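Local coordinates for protein GCN5-related N-acetyltransferase (Kribbella flavida, PDB 4H89) that probably transfers an acyl group, most likely acetyl from acetyl-coenzyme A, to a still unidentified acceptor, as members of the GNAT superfamily do, at residues A[49-54]-A[60-65]; A[78-83]-A[120-125]; A[108-113]-A[139-144]; A[20-25]-A[73-78]; A[154-157]-A[163-166]. All blocks are in the same frame, centred on the assembly; numbering follows the deposited sequence. Where two conformers were deposited one is given.

Contact 1: residues A[49-54]-A[60-65]; sequences SLWMTP and SRTTVA
Thr62 OG1 is the hub where the end of helix 44-51 meets strand 61-66, the passage from the second helix to the second strand of the GNAT fold. Its hydroxyl donates to Trp51 O at 2.9 Å, lying in the plane of that carbonyl and on one of its lone pairs, with a C=O...donor angle of 142°. The oxygen of a second threonine comes close as well: Thr53 OG1 lies 2.7 Å from Thr62 OG1. The two threonine side chains lie alongside each other, running opposite ways. Threonine suits position 62 because one branch is polar and the other is not. With chi1 at -55°, OG1 stands anti to the carbonyl carbon, facing the end of the helix, while Thr62 CG2 stands anti to the backbone N and packs 3.7 Å from Trp51 NE1 and 4.1 Å from SE of Met52, a selenomethionine here. A second shell holds these groups in place. Trp51 NE1 is hydrogen-bonded to Ser75 OG, which helps to fix the rotation of the indole, and in the conformer given Asn77 ND2 also bonds to Trp51 O. Met52 is where the chain leaves helical geometry, letting Thr53 swing across to the strand. There its methyl rests on the methylene of Ser60, with Thr53 CG2 3.6 Å from Ser60 CB.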
# COMPACT_ATOMS: atom_id res chain seq x y z
N SER A 49 7.45 14.79 -6.01
CA SER A 49 6.40 14.82 -4.98
C SER A 49 6.30 13.51 -4.20
O SER A 49 6.03 13.53 -2.98
CB SER A 49 5.06 15.15 -5.61
OG SER A 49 5.05 16.55 -5.90
N LEU A 50 6.50 12.39 -4.88
CA LEU A 50 6.41 11.10 -4.22
C LEU A 50 7.62 10.89 -3.32
O LEU A 50 7.49 10.25 -2.28
CB LEU A 50 6.32 9.98 -5.24
CG LEU A 50 4.97 9.83 -5.95
CD1 LEU A 50 5.00 8.54 -6.76
CD2 LEU A 50 3.77 9.80 -4.99
N TRP A 51 8.77 11.44 -3.70
CA TRP A 51 10.02 11.12 -3.02
C TRP A 51 10.48 12.11 -1.94
O TRP A 51 10.90 11.71 -0.85
CB TRP A 51 11.14 10.95 -4.07
CG TRP A 51 12.33 10.34 -3.44
CD1 TRP A 51 13.44 10.97 -3.00
CD2 TRP A 51 12.48 8.96 -3.14
NE1 TRP A 51 14.26 10.07 -2.38
CE2 TRP A 51 13.70 8.82 -2.46
CE3 TRP A 51 11.69 7.84 -3.36
CZ2 TRP A 51 14.17 7.58 -2.03
CZ3 TRP A 51 12.15 6.60 -2.91
CH2 TRP A 51 13.36 6.49 -2.24
N MSE A 52 10.50 13.39 -2.27
CA MSE A 52 10.89 14.46 -1.37
C MSE A 52 9.76 14.69 -0.41
O MSE A 52 8.60 14.55 -0.75
CB MSE A 52 11.19 15.74 -2.16
CG MSE A 52 12.33 15.61 -3.15
SE MSE A 52 14.09 15.10 -2.49
CE MSE A 52 14.47 16.78 -1.77
N THR A 53 10.14 14.96 0.85
CA THR A 53 9.19 15.13 1.95
C THR A 53 8.97 16.59 2.20
O THR A 53 9.92 17.31 2.56
CB THR A 53 9.77 14.59 3.28
OG1 THR A 53 9.96 13.23 3.16
CG2 THR A 53 8.80 14.83 4.40
N PRO A 54 7.74 17.05 1.99
CA PRO A 54 7.41 18.44 2.34
C PRO A 54 7.20 18.63 3.85
O PRO A 54 6.75 17.73 4.55
CB PRO A 54 6.12 18.68 1.58
CG PRO A 54 5.49 17.36 1.36
CD PRO A 54 6.59 16.33 1.43
N SER A 60 7.63 12.30 8.68
CA SER A 60 8.21 11.85 7.42
C SER A 60 9.52 12.54 7.21
O SER A 60 9.77 13.59 7.77
CB SER A 60 7.26 12.21 6.28
OG SER A 60 6.03 11.47 6.38
N ARG A 61 10.37 11.94 6.37
CA ARG A 61 11.71 12.46 6.15
C ARG A 61 12.28 11.88 4.88
O ARG A 61 11.93 10.76 4.51
CB ARG A 61 12.59 12.12 7.38
CG ARG A 61 14.08 12.48 7.30
CD ARG A 61 14.67 12.28 8.69
NE ARG A 61 16.10 12.53 8.73
CZ ARG A 61 17.04 11.61 8.91
NH1 ARG A 61 16.72 10.35 9.03
NH2 ARG A 61 18.27 12.00 8.93
N THR A 62 13.14 12.66 4.22
CA THR A 62 13.92 12.16 3.08
C THR A 62 15.37 12.45 3.37
O THR A 62 15.72 13.55 3.81
CB THR A 62 13.46 12.83 1.79
OG1 THR A 62 12.06 12.63 1.63
CG2 THR A 62 14.22 12.31 0.57
N THR A 63 16.22 11.46 3.12
CA THR A 63 17.65 11.56 3.32
C THR A 63 18.42 11.31 2.04
O THR A 63 17.88 10.72 1.10
CB THR A 63 18.15 10.55 4.36
OG1 THR A 63 17.88 9.24 3.89
CG2 THR A 63 17.45 10.77 5.69
N VAL A 64 19.67 11.73 2.07
CA VAL A 64 20.65 11.34 1.05
C VAL A 64 21.86 10.75 1.74
O VAL A 64 22.21 11.15 2.86
CB VAL A 64 21.08 12.47 0.10
CG1 VAL A 64 19.97 12.83 -0.85
CG2 VAL A 64 21.58 13.68 0.88
N ALA A 65 22.52 9.83 1.04
CA ALA A 65 23.86 9.37 1.40
C ALA A 65 24.82 10.10 0.45
O ALA A 65 24.61 10.09 -0.77
CB ALA A 65 23.97 7.91 1.16

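Contact 2: residues A[78-83]-A[120-125]; sequences MYPNRP and EGFRAI
Phe122 reaches across to the end of strand 72-80 and settles beside Pro80. Its path starts at CB, which points at that strand. A chi1 of -72° then sets CG anti to the carbonyl carbon and carries the ring onward. One ortho position further, contact is made: Phe122 CE1 lies 4.0 Å from Pro80 CA and 4.2 Å from Pro80 CB, an apolar touch that reaches the ring obliquely. At the tip, Phe122 CZ comes within 4.4 Å of Tyr79 C, so the ring skims the backbone where the strand ends. In the GNAT fold this is the place where the third strand runs out near the turn that leads from helix 105-119 into strand 124-131. That turn is a Schellman motif closing the helix at Gly121, which takes backbone angles, with phi at 93°, that suit a residue without a side chain. A large flat hydrocarbon such as Phe122 suits the next position, because the rings of Trp116 and Phe122 meet with their planes at about 40° while Ala90 and Leu173 also pack on it. Pro80, rigid and without a backbone N-H, meets the ring with its CA and CB.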
# COMPACT_ATOMS: atom_id res chain seq x y z
N MSE A 78 11.00 8.03 4.25
CA MSE A 78 10.43 7.34 5.39
C MSE A 78 9.22 8.11 5.84
O MSE A 78 9.18 9.35 5.78
CB MSE A 78 11.52 7.13 6.47
CG MSE A 78 12.08 8.46 7.02
SE MSE A 78 13.97 8.28 7.51
CE MSE A 78 14.61 8.17 5.84
N TYR A 79 8.22 7.39 6.37
CA TYR A 79 6.90 8.00 6.55
C TYR A 79 6.03 6.98 7.31
O TYR A 79 6.36 5.82 7.33
CB TYR A 79 6.26 8.32 5.15
CG TYR A 79 6.52 7.22 4.14
CD1 TYR A 79 5.74 6.07 4.06
CD2 TYR A 79 7.59 7.31 3.29
CE1 TYR A 79 6.05 5.03 3.17
CE2 TYR A 79 7.90 6.31 2.40
CZ TYR A 79 7.16 5.17 2.33
OH TYR A 79 7.54 4.20 1.43
N PRO A 80 4.88 7.39 7.81
CA PRO A 80 3.97 6.38 8.37
C PRO A 80 3.43 5.47 7.26
O PRO A 80 3.06 5.95 6.16
CB PRO A 80 2.84 7.23 9.01
CG PRO A 80 3.44 8.61 9.15
CD PRO A 80 4.35 8.74 7.98
N ASN A 81 3.35 4.17 7.50
CA ASN A 81 2.91 3.25 6.48
C ASN A 81 1.46 3.42 6.13
O ASN A 81 1.07 3.18 5.01
CB ASN A 81 3.17 1.80 6.86
CG ASN A 81 3.18 0.87 5.64
OD1 ASN A 81 3.69 1.24 4.56
ND2 ASN A 81 2.62 -0.31 5.79
N ARG A 82 0.65 3.77 7.13
CA ARG A 82 -0.77 3.98 7.00
C ARG A 82 -1.13 5.14 7.92
O ARG A 82 -0.45 5.41 8.87
CB ARG A 82 -1.57 2.72 7.45
CG ARG A 82 -1.33 1.55 6.51
CD ARG A 82 -2.01 0.23 6.85
NE ARG A 82 -2.15 -0.50 5.57
CZ ARG A 82 -1.35 -1.47 5.14
NH1 ARG A 82 -1.55 -1.95 3.92
NH2 ARG A 82 -0.41 -2.03 5.92
N PRO A 83 -2.21 5.83 7.60
CA PRO A 83 -2.61 6.97 8.43
C PRO A 83 -3.43 6.53 9.62
O PRO A 83 -3.77 5.36 9.79
CB PRO A 83 -3.47 7.79 7.47
CG PRO A 83 -4.08 6.77 6.58
CD PRO A 83 -3.01 5.71 6.39
N GLU A 120 11.56 8.91 16.66
CA GLU A 120 10.28 9.54 16.37
C GLU A 120 9.11 8.79 16.98
O GLU A 120 7.96 9.21 16.86
CB GLU A 120 10.09 9.65 14.87
CG GLU A 120 10.96 10.70 14.23
CD GLU A 120 10.60 12.11 14.64
OE1 GLU A 120 9.42 12.39 14.91
OE2 GLU A 120 11.52 12.93 14.67
N GLY A 121 9.38 7.68 17.66
CA GLY A 121 8.33 7.06 18.43
C GLY A 121 7.52 5.97 17.76
O GLY A 121 6.59 5.43 18.36
N PHE A 122 7.92 5.56 16.56
CA PHE A 122 7.20 4.49 15.90
C PHE A 122 7.40 3.20 16.70
O PHE A 122 8.40 3.01 17.40
CB PHE A 122 7.71 4.32 14.46
CG PHE A 122 7.31 5.44 13.50
CD1 PHE A 122 6.10 5.42 12.86
CD2 PHE A 122 8.14 6.50 13.31
CE1 PHE A 122 5.75 6.39 11.93
CE2 PHE A 122 7.83 7.47 12.36
CZ PHE A 122 6.62 7.44 11.69
N ARG A 123 6.45 2.28 16.52
CA ARG A 123 6.47 0.97 17.18
C ARG A 123 7.01 -0.16 16.30
O ARG A 123 7.36 -1.22 16.81
CB ARG A 123 5.08 0.59 17.64
CG ARG A 123 4.65 1.38 18.84
CD ARG A 123 3.19 1.17 19.19
NE ARG A 123 2.89 1.44 20.59
CZ ARG A 123 2.76 2.65 21.11
NH1 ARG A 123 2.39 2.71 22.35
NH2 ARG A 123 2.98 3.81 20.43
N ALA A 124 7.10 0.06 14.99
CA ALA A 124 7.54 -0.95 14.04
C ALA A 124 7.78 -0.28 12.71
O ALA A 124 7.44 0.86 12.51
CB ALA A 124 6.49 -2.04 13.92
N ILE A 125 8.38 -1.07 11.83
CA ILE A 125 8.61 -0.70 10.44
C ILE A 125 8.13 -1.85 9.55
O ILE A 125 8.37 -3.01 9.84
CB ILE A 125 10.10 -0.47 10.13
CG1 ILE A 125 10.73 0.50 11.12
CG2 ILE A 125 10.29 0.08 8.72
CD1 ILE A 125 12.25 0.51 11.13

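Contact 3: residues A[108-113]-A[139-144]; sequences ALCQDM and KLWQSL
Immediately before Leu144, which packs against Cys110 and Gln111, the hydroxyl of Ser143 donates to Leu140 O at 2.7 Å. Ser143 OG lies in the plane of that carbonyl, on a lone pair, with a C=O...donor angle of 127°, and so satisfies an acceptor in the last turn of helix 135-143. The two methyls of Leu144 divide the work across the contact. Leu144 CD1 sits 3.7 Å from Cys110 CB, while Leu144 CD2 lies 3.5 Å from Gln111 OE1. The latter is reached because the Gln111 chain bends at chi2 (63°), bringing its amide round to the leucine; its NE2 is hydrogen-bonded to Asp115, one turn further along the same helix. Cysteine is small enough to press into the corner formed by Leu144 and the Trp141 indole. Cys110 CB is 3.6 Å from Trp141 CZ3. Cys110 SG stands 4.4 Å from the centroid of the six-membered ring of Trp141, an oblique sulfur-aromatic contact at 47° from the ring normal. The indole also meets Phe127 edge-to-face and the ring of Phe94, both on the sheet. The two helices pack directly on each other: helix 105-119 is the connection of a beta-alpha-beta crossover joining the parallel strands 89-96 and 124-131, and helix 135-143 follows the second of these, as in the coenzyme A-binding half of GNAT enzymes.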
# COMPACT_ATOMS: atom_id res chain seq x y z
N ALA A 108 23.73 1.91 5.33
CA ALA A 108 23.78 3.15 6.02
C ALA A 108 22.43 3.85 5.99
O ALA A 108 21.97 4.40 7.00
CB ALA A 108 24.85 4.03 5.42
N LEU A 109 21.80 3.89 4.82
CA LEU A 109 20.49 4.55 4.71
C LEU A 109 19.47 3.85 5.59
O LEU A 109 18.66 4.53 6.23
CB LEU A 109 20.05 4.56 3.24
CG LEU A 109 20.74 5.49 2.28
CD1 LEU A 109 20.37 5.09 0.85
CD2 LEU A 109 20.35 6.92 2.57
N CYS A 110 19.45 2.53 5.58
CA CYS A 110 18.44 1.83 6.36
C CYS A 110 18.71 1.92 7.85
O CYS A 110 17.76 2.07 8.62
CB CYS A 110 18.34 0.37 5.91
SG CYS A 110 16.91 -0.51 6.61
N GLN A 111 19.95 1.82 8.28
CA GLN A 111 20.24 1.99 9.69
C GLN A 111 19.82 3.38 10.17
O GLN A 111 19.25 3.54 11.24
CB GLN A 111 21.70 1.75 10.00
CG GLN A 111 22.02 1.81 11.49
CD GLN A 111 21.29 0.72 12.27
OE1 GLN A 111 21.41 -0.44 11.93
NE2 GLN A 111 20.42 1.09 13.21
N ASP A 112 20.13 4.39 9.38
CA ASP A 112 19.73 5.75 9.71
C ASP A 112 18.20 5.85 9.81
O ASP A 112 17.67 6.51 10.70
CB ASP A 112 20.27 6.75 8.67
CG ASP A 112 19.80 8.15 8.96
OD1 ASP A 112 20.43 8.85 9.79
OD2 ASP A 112 18.78 8.50 8.35
N MSE A 113 17.49 5.19 8.91
CA MSE A 113 16.03 5.17 8.93
C MSE A 113 15.50 4.47 10.21
O MSE A 113 14.56 4.98 10.84
CB MSE A 113 15.53 4.50 7.64
CG MSE A 113 14.02 4.41 7.50
SE MSE A 113 13.24 2.89 8.34
CE MSE A 113 11.63 3.70 8.71
N LYS A 139 18.38 -9.93 2.05
CA LYS A 139 19.39 -10.33 3.01
C LYS A 139 19.88 -9.15 3.83
O LYS A 139 20.16 -9.29 5.02
CB LYS A 139 20.53 -11.07 2.32
CG LYS A 139 20.02 -12.43 1.79
CD LYS A 139 21.15 -13.19 1.14
CE LYS A 139 20.65 -14.49 0.51
NZ LYS A 139 19.90 -15.34 1.48
N LEU A 140 20.01 -7.98 3.22
CA LEU A 140 20.43 -6.79 3.94
C LEU A 140 19.38 -6.43 4.99
O LEU A 140 19.71 -6.23 6.14
CB LEU A 140 20.64 -5.61 2.97
CG LEU A 140 20.87 -4.23 3.61
CD1 LEU A 140 22.11 -4.24 4.46
CD2 LEU A 140 20.95 -3.13 2.56
N TRP A 141 18.11 -6.45 4.60
CA TRP A 141 17.06 -6.11 5.55
C TRP A 141 17.02 -7.15 6.68
O TRP A 141 16.85 -6.78 7.84
CB TRP A 141 15.70 -6.01 4.89
CG TRP A 141 15.54 -5.13 3.73
CD1 TRP A 141 14.63 -5.33 2.67
CD2 TRP A 141 16.23 -3.98 3.43
NE1 TRP A 141 14.72 -4.35 1.79
CE2 TRP A 141 15.68 -3.48 2.22
CE3 TRP A 141 17.23 -3.26 4.05
CZ2 TRP A 141 16.15 -2.34 1.60
CZ3 TRP A 141 17.72 -2.14 3.43
CH2 TRP A 141 17.17 -1.67 2.22
N GLN A 142 17.15 -8.43 6.36
CA GLN A 142 17.24 -9.46 7.40
C GLN A 142 18.39 -9.17 8.36
O GLN A 142 18.24 -9.36 9.58
CB GLN A 142 17.35 -10.86 6.78
CG GLN A 142 16.04 -11.29 6.15
CD GLN A 142 16.15 -12.58 5.38
OE1 GLN A 142 17.15 -12.82 4.69
NE2 GLN A 142 15.11 -13.38 5.42
N SER A 143 19.54 -8.76 7.83
CA SER A 143 20.70 -8.47 8.67
C SER A 143 20.47 -7.29 9.61
O SER A 143 21.16 -7.16 10.62
CB SER A 143 21.96 -8.23 7.83
OG SER A 143 22.01 -6.92 7.28
N LEU A 144 19.46 -6.47 9.29
CA LEU A 144 19.09 -5.30 10.07
C LEU A 144 17.85 -5.55 10.87
O LEU A 144 17.25 -4.60 11.38
CB LEU A 144 18.92 -4.09 9.17
CG LEU A 144 20.24 -3.60 8.56
CD1 LEU A 144 19.93 -2.56 7.50
CD2 LEU A 144 21.20 -3.09 9.62

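Contact 4: residues A[20-25]-A[73-78]; sequences PAILPF and LGSANM
The ring of Phe25, which meets the strand at Gly74, carries its own helix on one face: Ala21 O lies 3.4 Å above the ring plane and Ile22 CA 3.9 Å above it, both offset to the rim. The strand reaches the ring at a slant, with Phe25 CE2 3.7 Å from Gly74 CA and Phe25 CZ 4.0 Å from Leu73 C, so from this strand the ring meets main chain. A chi1 of -52° sets CG anti to the carbonyl carbon and lays the ring back over the preceding turn. Glycine fits at position 74 because the backbone there is almost fully extended, a shape that suits it; together with Leu73 it faces Ala65 as a classic beta bulge. One residue on, Ser75 presents its CB to the helix and meets Ile22, with Ile22 CD1 ending 3.6 Å from Ser75 OG. That oxygen is buried but well provided for, with hydrogen bonds to Thr63 O and Trp51 NE1, so a branched hydrocarbon can press on it without leaving it stranded. The helix is kinked here, since Pro24 has no N-H to give and Phe25 N makes just a weak bond back to Ile22 O. Segments 20-25 and 73-78 cross at -88°, their axes 8.7 Å apart. Helix 19-32 covers one face of the sheet, where Ile22 also touches Val64 of strand 61-66 and Phe25 touches Met95 of strand 89-96, while helix 105-119 lies on the opposite face, bringing Leu109 up to the backbone of Ser75.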
# COMPACT_ATOMS: atom_id res chain seq x y z
N PRO A 20 17.85 16.85 -8.27
CA PRO A 20 18.38 16.48 -9.58
C PRO A 20 19.33 15.34 -9.61
O PRO A 20 19.40 14.64 -10.60
CB PRO A 20 19.02 17.79 -10.09
CG PRO A 20 18.25 18.85 -9.39
CD PRO A 20 18.02 18.29 -8.03
N ALA A 21 20.05 15.09 -8.51
CA ALA A 21 20.95 13.95 -8.42
C ALA A 21 20.21 12.67 -8.11
O ALA A 21 20.64 11.58 -8.47
CB ALA A 21 21.99 14.21 -7.35
N ILE A 22 19.05 12.77 -7.45
CA ILE A 22 18.24 11.60 -7.09
C ILE A 22 17.39 11.09 -8.24
O ILE A 22 17.21 9.88 -8.44
CB ILE A 22 17.33 11.94 -5.87
CG1 ILE A 22 18.19 12.35 -4.68
CG2 ILE A 22 16.41 10.75 -5.53
CD1 ILE A 22 17.41 12.99 -3.57
N LEU A 23 16.85 12.01 -9.03
CA LEU A 23 15.98 11.70 -10.18
C LEU A 23 16.51 10.57 -11.09
O LEU A 23 15.78 9.65 -11.38
CB LEU A 23 15.66 12.99 -10.96
CG LEU A 23 14.89 12.81 -12.27
CD1 LEU A 23 13.50 12.24 -12.05
CD2 LEU A 23 14.78 14.16 -12.97
N PRO A 24 17.79 10.64 -11.50
CA PRO A 24 18.26 9.52 -12.33
C PRO A 24 18.23 8.18 -11.67
O PRO A 24 18.10 7.16 -12.37
CB PRO A 24 19.68 9.93 -12.76
CG PRO A 24 20.01 11.19 -12.04
CD PRO A 24 18.78 11.72 -11.37
N PHE A 25 18.34 8.11 -10.33
CA PHE A 25 18.21 6.81 -9.66
C PHE A 25 16.85 6.23 -9.85
O PHE A 25 16.69 5.05 -10.06
CB PHE A 25 18.39 6.87 -8.13
CG PHE A 25 19.63 7.55 -7.65
CD1 PHE A 25 20.73 7.70 -8.47
CD2 PHE A 25 19.67 8.03 -6.33
CE1 PHE A 25 21.86 8.35 -8.02
CE2 PHE A 25 20.80 8.70 -5.89
CZ PHE A 25 21.90 8.83 -6.72
N LEU A 73 25.00 9.53 -3.41
CA LEU A 73 25.19 8.12 -3.76
C LEU A 73 23.89 7.31 -3.63
O LEU A 73 23.82 6.19 -4.08
CB LEU A 73 26.20 7.51 -2.81
CG LEU A 73 27.55 8.23 -2.74
CD1 LEU A 73 28.44 7.53 -1.72
CD2 LEU A 73 28.22 8.24 -4.10
N GLY A 74 22.90 7.87 -2.95
CA GLY A 74 21.67 7.17 -2.67
C GLY A 74 20.72 8.05 -1.87
O GLY A 74 21.11 9.14 -1.42
N SER A 75 19.49 7.57 -1.71
CA SER A 75 18.51 8.36 -0.99
C SER A 75 17.48 7.43 -0.37
O SER A 75 17.25 6.31 -0.84
CB SER A 75 17.86 9.35 -1.97
OG SER A 75 16.91 10.18 -1.34
N ALA A 76 16.83 7.89 0.71
CA ALA A 76 15.77 7.13 1.35
C ALA A 76 14.63 8.10 1.66
O ALA A 76 14.86 9.27 1.94
CB ALA A 76 16.22 6.47 2.62
N ASN A 77 13.42 7.58 1.69
CA ASN A 77 12.38 8.34 2.31
C ASN A 77 11.60 7.42 3.23
O ASN A 77 11.59 6.19 3.07
CB ASN A 77 11.51 9.08 1.30
CG ASN A 77 10.58 8.17 0.59
OD1 ASN A 77 10.62 6.93 0.78
ND2 ASN A 77 9.73 8.72 -0.19
N MSE A 78 11.00 8.03 4.25
CA MSE A 78 10.43 7.34 5.39
C MSE A 78 9.22 8.11 5.84
O MSE A 78 9.18 9.35 5.78
CB MSE A 78 11.52 7.13 6.47
CG MSE A 78 12.08 8.46 7.02
SE MSE A 78 13.97 8.28 7.51
CE MSE A 78 14.61 8.17 5.84

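Contact 5: residues A[154-157]-A[163-166]; sequences EAFH and YVGL
With chi1 at -171°, His157 holds CG anti to its backbone N, and Tyr163, at -66°, holds CG anti to its carbonyl carbon; the imidazole thereby turns its edge, at CD2, over the phenol ring. The pair lies just past a classic beta bulge, where the short strand 157-158 continues the antiparallel pairing of the last two GNAT strands, 147-155 and 164-172; in the bulge Ala155 and Phe156 both face Val164. The single acceptor Val164 O serves both: Phe156 N donates to it at 3.0 Å, and Ala155 N gives a weak, bent bond. In return Val164 N donates to Phe156 O at 2.9 Å and nearly straight (171°). Small Ala155 and the methylene of Phe156 together cradle Leu166, with Ala155 CB 3.7 Å from Leu166 CD1 and Phe156 CB 3.7 Å from Leu166 CD2; beyond them Val131 of strand 124-131 completes the apolar layer. Where Glu154 turns the corner, its CB and CG lie against the Tyr163 methylene, Glu154 CB 3.8 Å from Tyr163 CB. The site also faces the dimer partner: Glu154 O accepts a hydrogen bond from His88 NE2 of the second subunit, whose imidazole also meets Tyr163 edge-to-face. Within the chain, the His157-Tyr163 pair is T-shaped, with centroids 4.8 Å apart, and His157 CD2 is poised 3.6 Å above the centre of the Tyr163 ring.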
# COMPACT_ATOMS: atom_id res chain seq x y z
N GLU A 154 3.71 -14.71 -7.13
CA GLU A 154 3.53 -14.26 -8.51
C GLU A 154 2.96 -12.85 -8.61
O GLU A 154 2.27 -12.52 -9.56
CB GLU A 154 2.68 -15.29 -9.28
CG GLU A 154 3.40 -16.61 -9.51
CD GLU A 154 2.70 -17.50 -10.49
OE1 GLU A 154 3.41 -18.26 -11.15
OE2 GLU A 154 1.50 -17.54 -10.54
N ALA A 155 3.36 -11.99 -7.70
CA ALA A 155 2.79 -10.64 -7.64
C ALA A 155 3.59 -9.59 -8.40
O ALA A 155 3.21 -8.42 -8.45
CB ALA A 155 2.58 -10.21 -6.20
N PHE A 156 4.71 -9.99 -9.00
CA PHE A 156 5.58 -9.02 -9.67
C PHE A 156 6.15 -9.69 -10.90
O PHE A 156 6.69 -10.78 -10.81
CB PHE A 156 6.74 -8.63 -8.72
CG PHE A 156 7.66 -7.55 -9.25
CD1 PHE A 156 8.76 -7.89 -10.03
CD2 PHE A 156 7.46 -6.22 -8.96
CE1 PHE A 156 9.60 -6.89 -10.48
CE2 PHE A 156 8.30 -5.24 -9.39
CZ PHE A 156 9.38 -5.57 -10.15
N HIS A 157 6.01 -9.07 -12.08
CA HIS A 157 6.60 -9.62 -13.33
C HIS A 157 8.03 -9.12 -13.49
O HIS A 157 8.28 -7.95 -13.70
CB HIS A 157 5.77 -9.26 -14.55
CG HIS A 157 6.26 -9.99 -15.76
ND1 HIS A 157 7.16 -9.47 -16.64
CD2 HIS A 157 6.06 -11.27 -16.14
CE1 HIS A 157 7.51 -10.40 -17.52
NE2 HIS A 157 6.83 -11.49 -17.26
N TYR A 163 6.96 -14.22 -13.34
CA TYR A 163 6.15 -13.82 -12.19
C TYR A 163 6.76 -14.38 -10.91
O TYR A 163 6.94 -15.59 -10.78
CB TYR A 163 4.69 -14.25 -12.31
CG TYR A 163 3.94 -13.58 -13.43
CD1 TYR A 163 3.50 -12.27 -13.32
CD2 TYR A 163 3.70 -14.23 -14.63
CE1 TYR A 163 2.81 -11.65 -14.35
CE2 TYR A 163 3.01 -13.61 -15.66
CZ TYR A 163 2.57 -12.34 -15.53
OH TYR A 163 1.91 -11.68 -16.53
N VAL A 164 7.12 -13.49 -10.00
CA VAL A 164 7.78 -13.82 -8.73
C VAL A 164 7.04 -13.16 -7.56
O VAL A 164 6.17 -12.28 -7.72
CB VAL A 164 9.27 -13.42 -8.75
CG1 VAL A 164 9.98 -14.12 -9.89
CG2 VAL A 164 9.48 -11.92 -8.82
N GLY A 165 7.38 -13.61 -6.36
CA GLY A 165 6.68 -13.12 -5.16
C GLY A 165 7.11 -11.75 -4.69
O GLY A 165 8.19 -11.28 -4.96
N LEU A 166 6.18 -11.14 -3.92
CA LEU A 166 6.46 -9.93 -3.18
C LEU A 166 6.37 -10.23 -1.67
O LEU A 166 5.29 -10.57 -1.19
CB LEU A 166 5.47 -8.83 -3.57
CG LEU A 166 5.62 -8.21 -4.96
CD1 LEU A 166 4.50 -7.19 -5.16
CD2 LEU A 166 7.00 -7.56 -5.14

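In the fold
From the N terminus, contact 4 opens first, laying helix 19-32 on strand 72-80, and the loop it closes holds contact 1 nested within it, where helix 44-51 is tied to strand 61-66. The two strands pair through their backbones, as at Ala65 O with Leu73 N. Contact 2 begins at Met78, where contact 4 ends, and runs to residues 120-125; contact 3 crosses it, since 108-113 lies inside its span and 139-144 beyond. A salt bridge from Arg61 to Asp112 connects contacts 1 and 3. Contact 5 comes last, closing the short turn between 157 and 163, its centre about 27 Å from that of contact 1 on the same sheet; both it and contact 2 touch the second subunit.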